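Local coordinates for ancestral congerin Con-anc (PDB 3AJZ), which probably binds beta-galactosides as a reconstructed ancestral fish galectin, and holds a galactose-glucose glycan in its pocket, at residues F31-G36 against I121-D126; Q56-L61 against E72-N77. All coordinates share one frame; numbering follows the deposited sequence.

Interaction 1. Residues F31-G36 against I121-D126; sequences FSINVG and IYLAGD
Tyr122 CG lies between its backbone N and carbonyl carbon (chi1 70°), and Asn34 CG stands anti to its own carbonyl carbon (chi1 -61°), which brings ring and amide together on one face of the sheet. Asn34 CB sits over the centre of the Tyr122 ring, 3.7 Å from its centroid, in a CH-pi contact. The amide is stacked on the ring, the planes 17° apart. Asn34 ND2 donates twice, close to its amide plane both times: to Ser32 OG at 3.0 Å and to Tyr122 O at 3.2 Å. The second bond reaches the carbonyl from above its plane. Asn34 OD1 is hydrogen-bonded to His45 ND1, a residue of the glycan pocket, so both ends of the amide are engaged. Ala124 CB packs against Ser32 OG on this face. On the other face Leu123 CD1 touches Ile33 CG1 at 3.5 Å and meets the edge of the Phe31 ring. Ile121 CG1 lies 4.0 Å from both Ile33 CG2 and Val35 CG2. Antiparallel backbone bonds join the strands, among them Tyr122 N to Asn34 O at 2.8 Å. Strand 42-49 pairs with the far side of 30-36, while strands 18-24 and 127-134 pack against the apolar face.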
loop_
_atom_site.group_PDB
_atom_site.type_symbol
_atom_site.label_atom_id
_atom_site.label_comp_id
_atom_site.label_asym_id
_atom_site.label_seq_id
_atom_site.Cartn_x
_atom_site.Cartn_y
_atom_site.Cartn_z
ATOM N N PHE A 31 -2.995 1.113 -18.195
ATOM C CA PHE A 31 -3.088 1.352 -16.753
ATOM C C PHE A 31 -2.068 2.422 -16.363
ATOM O O PHE A 31 -1.023 2.536 -17.005
ATOM C CB PHE A 31 -2.871 0.059 -15.946
ATOM C CG PHE A 31 -1.426 -0.353 -15.861
ATOM C CD1 PHE A 31 -0.856 -1.107 -16.871
ATOM C CD2 PHE A 31 -0.639 0.057 -14.768
ATOM C CE1 PHE A 31 0.500 -1.497 -16.800
ATOM C CE2 PHE A 31 0.717 -0.319 -14.682
ATOM C CZ PHE A 31 1.279 -1.081 -15.686
ATOM N N SER A 32 -2.336 3.142 -15.269
ATOM C CA SER A 32 -1.392 4.160 -14.802
ATOM C C SER A 32 -0.942 4.047 -13.353
ATOM O O SER A 32 -1.673 3.551 -12.496
ATOM C CB SER A 32 -1.912 5.596 -15.059
ATOM O OG SER A 32 -3.153 5.767 -14.385
ATOM N N ILE A 33 0.272 4.529 -13.105
ATOM C CA ILE A 33 0.768 4.783 -11.772
ATOM C C ILE A 33 0.782 6.279 -11.540
ATOM O O ILE A 33 1.215 7.053 -12.440
ATOM C CB ILE A 33 2.175 4.211 -11.608
ATOM C CG1 ILE A 33 2.109 2.687 -11.682
ATOM C CG2 ILE A 33 2.751 4.602 -10.257
ATOM C CD1 ILE A 33 3.465 2.047 -11.765
ATOM N N ASN A 34 0.303 6.703 -10.373
ATOM C CA ASN A 34 0.041 8.134 -10.136
ATOM C C ASN A 34 0.595 8.483 -8.785
ATOM O O ASN A 34 0.073 7.981 -7.798
ATOM C CB ASN A 34 -1.463 8.383 -10.142
ATOM C CG ASN A 34 -2.082 8.034 -11.459
ATOM O OD1 ASN A 34 -2.111 8.870 -12.363
ATOM N ND2 ASN A 34 -2.571 6.814 -11.599
ATOM N N VAL A 35 1.621 9.334 -8.728
ATOM C CA VAL A 35 2.292 9.723 -7.469
ATOM C C VAL A 35 2.040 11.201 -7.219
ATOM O O VAL A 35 2.107 11.992 -8.163
ATOM C CB VAL A 35 3.822 9.484 -7.580
ATOM C CG1 VAL A 35 4.533 9.962 -6.295
ATOM C CG2 VAL A 35 4.109 7.997 -7.859
ATOM N N GLY A 36 1.766 11.593 -5.985
ATOM C CA GLY A 36 1.544 13.018 -5.776
ATOM C C GLY A 36 1.521 13.418 -4.324
ATOM O O GLY A 36 1.825 12.617 -3.419
ATOM N N ILE A 121 0.372 7.310 -3.627
ATOM C CA ILE A 121 0.523 6.635 -4.921
ATOM C C ILE A 121 -0.732 5.836 -5.145
ATOM O O ILE A 121 -1.199 5.135 -4.233
ATOM C CB ILE A 121 1.801 5.686 -5.036
ATOM C CG1 ILE A 121 1.858 4.984 -6.419
ATOM C CG2 ILE A 121 1.916 4.722 -3.824
ATOM C CD1 ILE A 121 1.123 3.648 -6.539
ATOM N N TYR A 122 -1.310 5.959 -6.343
ATOM C CA TYR A 122 -2.430 5.094 -6.695
ATOM C C TYR A 122 -2.379 4.548 -8.107
ATOM O O TYR A 122 -1.762 5.151 -9.011
ATOM C CB TYR A 122 -3.786 5.760 -6.421
ATOM C CG TYR A 122 -4.150 6.900 -7.339
ATOM C CD1 TYR A 122 -4.810 6.660 -8.544
ATOM C CD2 TYR A 122 -3.876 8.216 -6.977
ATOM C CE1 TYR A 122 -5.178 7.726 -9.381
ATOM C CE2 TYR A 122 -4.234 9.283 -7.785
ATOM C CZ TYR A 122 -4.868 9.035 -8.985
ATOM O OH TYR A 122 -5.259 10.094 -9.795
ATOM N N LEU A 123 -2.983 3.375 -8.288
ATOM C CA LEU A 123 -3.058 2.752 -9.604
ATOM C C LEU A 123 -4.419 3.054 -10.200
ATOM O O LEU A 123 -5.390 3.089 -9.466
ATOM C CB LEU A 123 -2.881 1.221 -9.483
ATOM C CG LEU A 123 -2.229 0.532 -10.678
ATOM C CD1 LEU A 123 -0.771 0.963 -10.650
ATOM C CD2 LEU A 123 -2.265 -0.954 -10.587
ATOM N N ALA A 124 -4.464 3.242 -11.524
ATOM C CA ALA A 124 -5.734 3.368 -12.252
ATOM C C ALA A 124 -5.728 2.514 -13.506
ATOM O O ALA A 124 -4.662 2.197 -14.071
ATOM C CB ALA A 124 -6.006 4.833 -12.624
ATOM N N GLY A 125 -6.906 2.114 -13.964
ATOM C CA GLY A 125 -6.966 1.412 -15.233
ATOM C C GLY A 125 -6.988 -0.104 -15.180
ATOM O O GLY A 125 -7.649 -0.707 -14.309
ATOM N N ASP A 126 -6.381 -0.721 -16.179
ATOM C CA ASP A 126 -6.589 -2.134 -16.449
ATOM C C ASP A 126 -5.473 -2.998 -15.886
ATOM O O ASP A 126 -4.814 -3.744 -16.620
ATOM C CB ASP A 126 -6.700 -2.351 -17.949
ATOM C CG ASP A 126 -7.832 -1.519 -18.594
ATOM O OD1 ASP A 126 -7.678 -1.072 -19.761
ATOM O OD2 ASP A 126 -8.844 -1.286 -17.883
#

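Interaction 2. Residues Q56-L61 against E72-N77. With BGC (beta-D-glucopyranose), chain B; GAL (beta-D-galactopyranose), chain C.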
loop_
_atom_site.group_PDB
_atom_site.type_symbol
_atom_site.label_atom_id
_atom_site.label_comp_id
_atom_site.label_asym_id
_atom_site.label_seq_id
_atom_site.Cartn_x
_atom_site.Cartn_y
_atom_site.Cartn_z
ATOM N N GLN A 56 -0.161 3.176 -29.415
ATOM C CA GLN A 56 -0.031 1.733 -29.248
ATOM C C GLN A 56 1.323 1.456 -28.619
ATOM O O GLN A 56 2.356 2.013 -29.045
ATOM C CB GLN A 56 -0.176 0.995 -30.581
ATOM C CG GLN A 56 -1.618 0.746 -31.010
ATOM C CD GLN A 56 -1.703 0.093 -32.380
ATOM O OE1 GLN A 56 -1.050 -0.923 -32.640
ATOM N NE2 GLN A 56 -2.497 0.681 -33.273
ATOM N N ASN A 57 1.307 0.623 -27.580
ATOM C CA ASN A 57 2.518 0.240 -26.856
ATOM C C ASN A 57 3.418 1.441 -26.599
ATOM O O ASN A 57 4.595 1.465 -26.950
ATOM C CB ASN A 57 3.257 -0.888 -27.597
ATOM C CG ASN A 57 2.363 -2.085 -27.846
ATOM O OD1 ASN A 57 1.620 -2.507 -26.974
ATOM N ND2 ASN A 57 2.412 -2.615 -29.056
ATOM N N THR A 58 2.843 2.439 -25.937
ATOM C CA THR A 58 3.570 3.676 -25.658
ATOM C C THR A 58 3.346 4.062 -24.205
ATOM O O THR A 58 2.235 3.926 -23.692
ATOM C CB THR A 58 3.051 4.817 -26.559
ATOM O OG1 THR A 58 3.237 4.467 -27.938
ATOM C CG2 THR A 58 3.787 6.119 -26.302
ATOM N N ILE A 59 4.382 4.559 -23.550
ATOM C CA ILE A 59 4.187 5.145 -22.228
ATOM C C ILE A 59 3.951 6.616 -22.453
ATOM O O ILE A 59 4.761 7.295 -23.100
ATOM C CB ILE A 59 5.398 4.957 -21.271
ATOM C CG1 ILE A 59 5.738 3.472 -21.164
ATOM C CG2 ILE A 59 5.085 5.539 -19.865
ATOM C CD1 ILE A 59 6.912 3.207 -20.226
ATOM N N VAL A 60 2.852 7.128 -21.894
ATOM C CA VAL A 60 2.593 8.567 -21.891
ATOM C C VAL A 60 2.760 9.059 -20.471
ATOM O O VAL A 60 2.105 8.550 -19.554
ATOM C CB VAL A 60 1.183 8.859 -22.424
ATOM C CG1 VAL A 60 0.871 10.350 -22.274
ATOM C CG2 VAL A 60 1.099 8.389 -23.891
ATOM N N LEU A 61 3.647 10.023 -20.290
ATOM C CA LEU A 61 3.932 10.612 -18.996
ATOM C C LEU A 61 3.370 12.025 -18.943
ATOM O O LEU A 61 3.446 12.804 -19.911
ATOM C CB LEU A 61 5.438 10.619 -18.678
ATOM C CG LEU A 61 6.037 9.212 -18.720
ATOM C CD1 LEU A 61 6.672 8.904 -20.101
ATOM C CD2 LEU A 61 7.033 9.054 -17.598
ATOM N N GLU A 72 2.322 16.404 -22.298
ATOM C CA GLU A 72 2.703 15.000 -22.404
ATOM C C GLU A 72 4.100 14.796 -22.891
ATOM O O GLU A 72 4.646 15.585 -23.702
ATOM C CB GLU A 72 1.751 14.277 -23.357
ATOM C CG GLU A 72 0.366 14.189 -22.799
ATOM C CD GLU A 72 -0.659 13.576 -23.759
ATOM O OE1 GLU A 72 -0.347 13.336 -24.950
ATOM O OE2 GLU A 72 -1.797 13.325 -23.308
ATOM N N GLN A 73 4.697 13.734 -22.368
ATOM C CA GLN A 73 5.936 13.205 -22.892
ATOM C C GLN A 73 5.703 11.738 -23.174
ATOM O O GLN A 73 4.820 11.111 -22.574
ATOM C CB GLN A 73 7.069 13.383 -21.884
ATOM C CG GLN A 73 7.356 14.870 -21.596
ATOM C CD GLN A 73 8.620 15.150 -20.800
ATOM O OE1 GLN A 73 9.388 14.230 -20.370
ATOM N NE2 GLN A 73 8.858 16.462 -20.597
ATOM N N ARG A 74 6.441 11.200 -24.127
ATOM C CA ARG A 74 6.229 9.817 -24.547
ATOM C C ARG A 74 7.506 9.041 -24.534
ATOM O O ARG A 74 8.591 9.589 -24.773
ATOM C CB ARG A 74 5.587 9.739 -25.934
ATOM C CG ARG A 74 4.070 9.998 -25.891
ATOM C CD ARG A 74 3.398 10.090 -27.277
ATOM N NE ARG A 74 1.931 10.046 -27.144
ATOM C CZ ARG A 74 1.195 11.016 -26.615
ATOM N NH1 ARG A 74 1.756 12.145 -26.204
ATOM N NH2 ARG A 74 -0.108 10.833 -26.481
ATOM N N SER A 75 7.376 7.750 -24.251
ATOM C CA SER A 75 8.451 6.786 -24.468
ATOM C C SER A 75 7.892 5.602 -25.253
ATOM O O SER A 75 6.788 5.136 -24.994
ATOM C CB SER A 75 9.016 6.313 -23.135
ATOM O OG SER A 75 10.033 5.318 -23.349
ATOM N N LYS A 76 8.659 5.104 -26.215
ATOM C CA LYS A 76 8.300 3.903 -26.975
ATOM C C LYS A 76 8.917 2.639 -26.381
ATOM O O LYS A 76 8.771 1.555 -26.953
ATOM C CB LYS A 76 8.742 4.035 -28.439
ATOM C CG LYS A 76 8.117 5.198 -29.177
ATOM C CD LYS A 76 6.987 4.746 -30.065
ATOM C CE LYS A 76 5.691 4.644 -29.317
ATOM N NZ LYS A 76 4.601 4.109 -30.200
ATOM N N ASN A 77 9.630 2.782 -25.266
ATOM C CA ASN A 77 10.102 1.612 -24.520
ATOM C C ASN A 77 8.932 1.059 -23.746
ATOM O O ASN A 77 8.426 1.712 -22.845
ATOM C CB ASN A 77 11.228 1.973 -23.551
ATOM C CG ASN A 77 12.541 2.164 -24.249
ATOM O OD1 ASN A 77 13.061 1.241 -24.876
ATOM N ND2 ASN A 77 13.077 3.369 -24.172
HETATM C C2 BGC B . -4.350 12.747 -26.248
HETATM C C3 BGC B . -4.481 11.764 -25.079
HETATM C C4 BGC B . -5.387 12.306 -23.977
HETATM C C5 BGC B . -6.717 12.658 -24.665
HETATM C C6 BGC B . -7.777 13.207 -23.725
HETATM C C1 BGC B . -5.753 13.069 -26.755
HETATM O O1 BGC B . -5.682 14.079 -27.726
HETATM O O2 BGC B . -3.599 12.171 -27.282
HETATM O O3 BGC B . -3.205 11.484 -24.543
HETATM O O4 BGC B . -5.637 11.272 -23.036
HETATM O O5 BGC B . -6.456 13.619 -25.670
HETATM O O6 BGC B . -7.260 14.341 -23.071
HETATM C C1 GAL C . -5.461 11.662 -21.662
HETATM C C2 GAL C . -6.159 10.606 -20.778
HETATM C C3 GAL C . -5.890 10.862 -19.298
HETATM C C4 GAL C . -4.372 10.968 -19.088
HETATM C C5 GAL C . -3.865 12.098 -20.000
HETATM C C6 GAL C . -2.369 12.299 -19.853
HETATM O O2 GAL C . -7.569 10.589 -21.022
HETATM O O3 GAL C . -6.431 9.808 -18.539
HETATM O O4 GAL C . -3.777 9.708 -19.358
HETATM O O5 GAL C . -4.078 11.792 -21.377
HETATM O O6 GAL C . -1.944 13.416 -20.620
HETATM O O HOH W 1 1.540 4.804 -31.320
HETATM O O HOH W 2 6.647 0.537 -28.293
#
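This contact is the open end of the beta hairpin formed by strands 58-65 and 68-75, which carries part of the galectin glycan pocket. Antiparallel backbone bonds pair Ile59 with Ser75 and Leu61 with Gln73; Leu61 N reaches Gln73 O at 2.8 Å. Between them, Val60 and Arg74 form a non-hydrogen-bonded pair whose side chains run side by side. The Arg74 chain is extended from CG to NE, which lays it along Val60, and the last torsion (chi4 69°) turns the guanidinium. Val60 CG2 lies over one face of that group, off toward its rim, and Thr58 CG2 packs on Arg74 CG. Val60 CG1 touches the Glu72 carboxylate carbon CD at 3.9 Å. Arg74 NH1 and NH2 meet Glu72 end-on in a salt bridge. Both nitrogens share OE1, at 2.7 Å from NH1 and 2.9 Å from NH2, from the same face of the carboxylate. Arg74 NE also pairs with Asp55, so Arg74 is held between two acids and probably positions Glu72 for the sugar. At the corner of the chain, Lys76 NZ makes a weak bond to Gln56 O, and a water bridges Asn57 O and Lys76 O. Ser75 OG accepts from Asn77 N in an ST turn. In the pocket, Glu72 OE2 accepts from both sugars: from glucose O3 at 2.6 Å and from galactose O6 at 2.7 Å.

How the interactions relate
From the N terminus the chain first reaches 31-36, the first half of interaction 1. It then runs through strand 42-49 and enters 56-61. Interaction 2 closes early, when the short hairpin returns at 72-77. The chain next forms strands 85-92, 96-100 and 106-110 of the second sheet, and only at 121-126 does interaction 1 close its longer loop. Interaction 2 therefore lies wholly within that loop, and the two do not cross. Both belong to the same antiparallel sheet, with strand 42-49 between them. Their centres are 15 Å apart and they do not touch. Interaction 1 joins strands distant in sequence; interaction 2 joins neighbours at the glycan.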